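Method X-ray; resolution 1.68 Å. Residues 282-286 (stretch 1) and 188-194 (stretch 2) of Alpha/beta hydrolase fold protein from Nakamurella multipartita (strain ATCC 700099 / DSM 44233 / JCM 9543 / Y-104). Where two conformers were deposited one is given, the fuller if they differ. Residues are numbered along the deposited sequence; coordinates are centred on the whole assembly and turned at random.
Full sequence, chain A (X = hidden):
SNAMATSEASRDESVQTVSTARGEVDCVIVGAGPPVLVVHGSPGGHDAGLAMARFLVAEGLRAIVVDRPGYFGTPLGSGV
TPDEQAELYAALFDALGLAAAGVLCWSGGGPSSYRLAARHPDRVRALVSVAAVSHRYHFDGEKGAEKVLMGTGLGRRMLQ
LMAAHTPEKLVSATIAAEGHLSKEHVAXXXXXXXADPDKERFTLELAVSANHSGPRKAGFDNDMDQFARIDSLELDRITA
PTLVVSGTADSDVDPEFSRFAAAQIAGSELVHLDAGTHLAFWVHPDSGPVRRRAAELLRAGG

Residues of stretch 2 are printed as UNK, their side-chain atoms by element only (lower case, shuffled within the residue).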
# COMPACT_ATOMS: atom_id res chain seq x y z
N TRP A 282 2.42 -2.79 9.97
CA TRP A 282 2.95 -1.64 10.66
C TRP A 282 2.56 -1.52 12.11
O TRP A 282 3.34 -0.95 12.89
CB TRP A 282 2.62 -0.32 9.95
CG TRP A 282 3.28 -0.22 8.58
CD1 TRP A 282 4.51 0.34 8.28
CD2 TRP A 282 2.75 -0.69 7.33
NE1 TRP A 282 4.76 0.26 6.94
CE2 TRP A 282 3.70 -0.36 6.33
CE3 TRP A 282 1.55 -1.33 6.96
CZ2 TRP A 282 3.52 -0.71 5.01
CZ3 TRP A 282 1.37 -1.66 5.63
CH2 TRP A 282 2.35 -1.33 4.67
N VAL A 283 1.39 -1.99 12.49
CA VAL A 283 0.89 -1.72 13.84
C VAL A 283 0.67 -2.93 14.76
O VAL A 283 0.38 -2.76 15.94
CB VAL A 283 -0.38 -0.83 13.82
CG1 VAL A 283 -0.12 0.42 12.97
CG2 VAL A 283 -1.63 -1.61 13.39
N HIS A 284 0.81 -4.15 14.24
CA HIS A 284 0.55 -5.36 15.05
C HIS A 284 1.70 -5.51 16.05
O HIS A 284 2.85 -5.16 15.72
CB HIS A 284 0.43 -6.56 14.12
CG HIS A 284 0.07 -7.85 14.80
ND1 HIS A 284 0.99 -8.59 15.50
CD2 HIS A 284 -1.10 -8.52 14.91
CE1 HIS A 284 0.42 -9.66 16.02
NE2 HIS A 284 -0.85 -9.64 15.67
N PRO A 285 1.43 -6.02 17.26
CA PRO A 285 2.51 -6.07 18.26
C PRO A 285 3.68 -6.97 17.92
O PRO A 285 4.71 -6.79 18.47
CB PRO A 285 1.80 -6.60 19.52
CG PRO A 285 0.51 -7.21 19.02
CD PRO A 285 0.13 -6.35 17.85
N ASP A 286 3.50 -7.92 17.02
CA ASP A 286 4.57 -8.83 16.57
C ASP A 286 5.07 -8.50 15.16
O ASP A 286 5.71 -9.38 14.50
CB ASP A 286 4.04 -10.27 16.61
CG ASP A 286 3.52 -10.64 18.00
OD1 ASP A 286 4.05 -10.16 19.00
OD2 ASP A 286 2.53 -11.36 18.07
N UNK A 188 -7.27 -3.16 23.00
CA UNK A 188 -5.91 -3.63 23.29
C UNK A 188 -4.92 -3.13 22.23
O UNK A 188 -3.81 -2.70 22.56
o UNK A 188 -5.27 -7.64 25.14
c UNK A 188 -4.55 -5.75 23.83
o UNK A 188 -4.03 -8.05 23.41
c UNK A 188 -5.89 -5.16 23.40
c UNK A 188 -4.62 -7.25 24.15
N UNK A 189 -5.33 -3.18 20.96
CA UNK A 189 -4.51 -2.73 19.85
C UNK A 189 -4.31 -1.23 19.90
O UNK A 189 -3.22 -0.75 19.74
c UNK A 189 -4.18 -2.82 17.31
c UNK A 189 -5.09 -3.18 18.49
c UNK A 189 -2.90 -3.68 17.22
n UNK A 189 -3.29 -5.02 16.81
n UNK A 189 -3.18 -5.96 18.92
c UNK A 189 -3.48 -6.04 17.63
n UNK A 189 -3.95 -7.16 17.14
N UNK A 190 -5.39 -0.50 20.21
CA UNK A 190 -5.34 0.94 20.33
C UNK A 190 -4.33 1.36 21.42
O UNK A 190 -3.53 2.27 21.20
c UNK A 190 -6.69 3.00 20.94
c UNK A 190 -6.76 1.52 20.56
c UNK A 190 -7.63 1.32 19.34
N UNK A 191 -4.35 0.70 22.57
CA UNK A 191 -3.44 1.06 23.67
C UNK A 191 -1.98 0.84 23.28
O UNK A 191 -1.12 1.68 23.57
c UNK A 191 -3.80 0.29 24.93
N UNK A 192 -1.71 -0.25 22.55
CA UNK A 192 -0.39 -0.51 21.99
C UNK A 192 0.07 0.63 21.07
O UNK A 192 1.19 1.11 21.15
n UNK A 192 -1.22 -5.33 22.19
c UNK A 192 -0.41 -1.83 21.21
c UNK A 192 -0.52 -3.03 22.15
c UNK A 192 -0.99 -4.27 21.43
o UNK A 192 -1.20 -4.26 20.19
N UNK A 193 -0.82 1.08 20.19
CA UNK A 193 -0.51 2.08 19.24
C UNK A 193 -0.26 3.42 19.92
O UNK A 193 0.67 4.12 19.58
c UNK A 193 -1.48 3.46 17.35
c UNK A 193 -1.65 0.92 17.36
c UNK A 193 -2.82 0.81 16.40
c UNK A 193 -1.64 2.19 18.21
N UNK A 194 -1.08 3.77 20.90
CA UNK A 194 -0.89 5.01 21.67
C UNK A 194 0.36 4.96 22.54
O UNK A 194 0.78 6.00 23.06
se UNK A 194 -3.31 6.64 20.24
c UNK A 194 -3.43 5.49 21.81
c UNK A 194 -3.13 8.33 21.21
c UNK A 194 -2.10 5.30 22.55
O HOH W 1 0.99 -3.16 18.62

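Stretch 2 is helical from its first residue, and its side chains can be read one by one against the end of the helix and the following turn in stretch 1. Position 188 carries three carbons in an unbranched run, the third bearing two oxygens. A carboxylate at the end of a two-methylene arm is that of glutamate. Glu188 is solvent-exposed and does not reach stretch 1, but its carbonyl oxygen accepts a helical hydrogen bond from the backbone N of position 192 (3.2 Å).

At position 189 three carbons lead to a nitrogen, which is followed by a carbon carrying two more nitrogens. This planar group lies beside the turn, with one terminal nitrogen 3.5 Å from CD of Pro285 and the other 3.9 Å from CD2 of His284, while the third side-chain carbon sits 3.6 Å from O of Val283. The guanidinium identifies Arg189. Its CA-to-CB bond points sideways, and the t, p, p course of chi1 to chi3 accompanies a side chain whose end comes nearer to stretch 1. CD of Pro285 lies over one face of the guanidinium, a packing that leaves the N-H groups, which lie in the guanidinium plane, free to bond elsewhere.

Position 190 has three carbons, one carrying the other two, and touches nothing in stretch 1; it is Val190, buried elsewhere in the structure. At position 191 a single carbon, again out of reach, defines Ala191.

Position 192 shows three carbons in line, the third bearing one oxygen and one nitrogen. The oxygen approaches CD of Pro285 to 3.4 Å, and the terminal amide makes this Gln192. Within the helix, NH2 of Arg189 donates a hydrogen bond to OE1 of Gln192 (2.9 Å), joining the two side chains that meet Pro285.

Four carbons, forked at the first and with one arm two carbons long, occupy position 193. The end of the longer arm lies 3.9 Å from CB of Val283, an apolar contact, and the branching is that of isoleucine. Extended at chi2 (t), Ile193 brings CD1 to Val283 although its CA-to-CB bond points sideways.

The unbranched chain at position 194 runs through two carbons and a selenium to a last carbon. This is selenomethionine, Met194, which does not touch stretch 1.

No direct hydrogen bond crosses between the stretches, which together bury 251 Å². The contact instead combines the apolar packing of Val283 on Ile193 with van der Waals contact of the Pro285 ring, through CD, against the polar ends of Arg189 and Gln192. Water 1 supplies a polar link, donating to O of Val283 (2.8 Å) and to OE1 of Gln192 (2.9 Å); the glutamine oxygen thus accepts from both the water and Arg189. Within stretch 1, His284 is the first residue to leave helical phi/psi, and its ND1 accepts a hydrogen bond from N of Asp286 (3.0 Å), tying the imidazole to the turn that carries Pro285.

Stretch 2 (188-194) ERVAQIM
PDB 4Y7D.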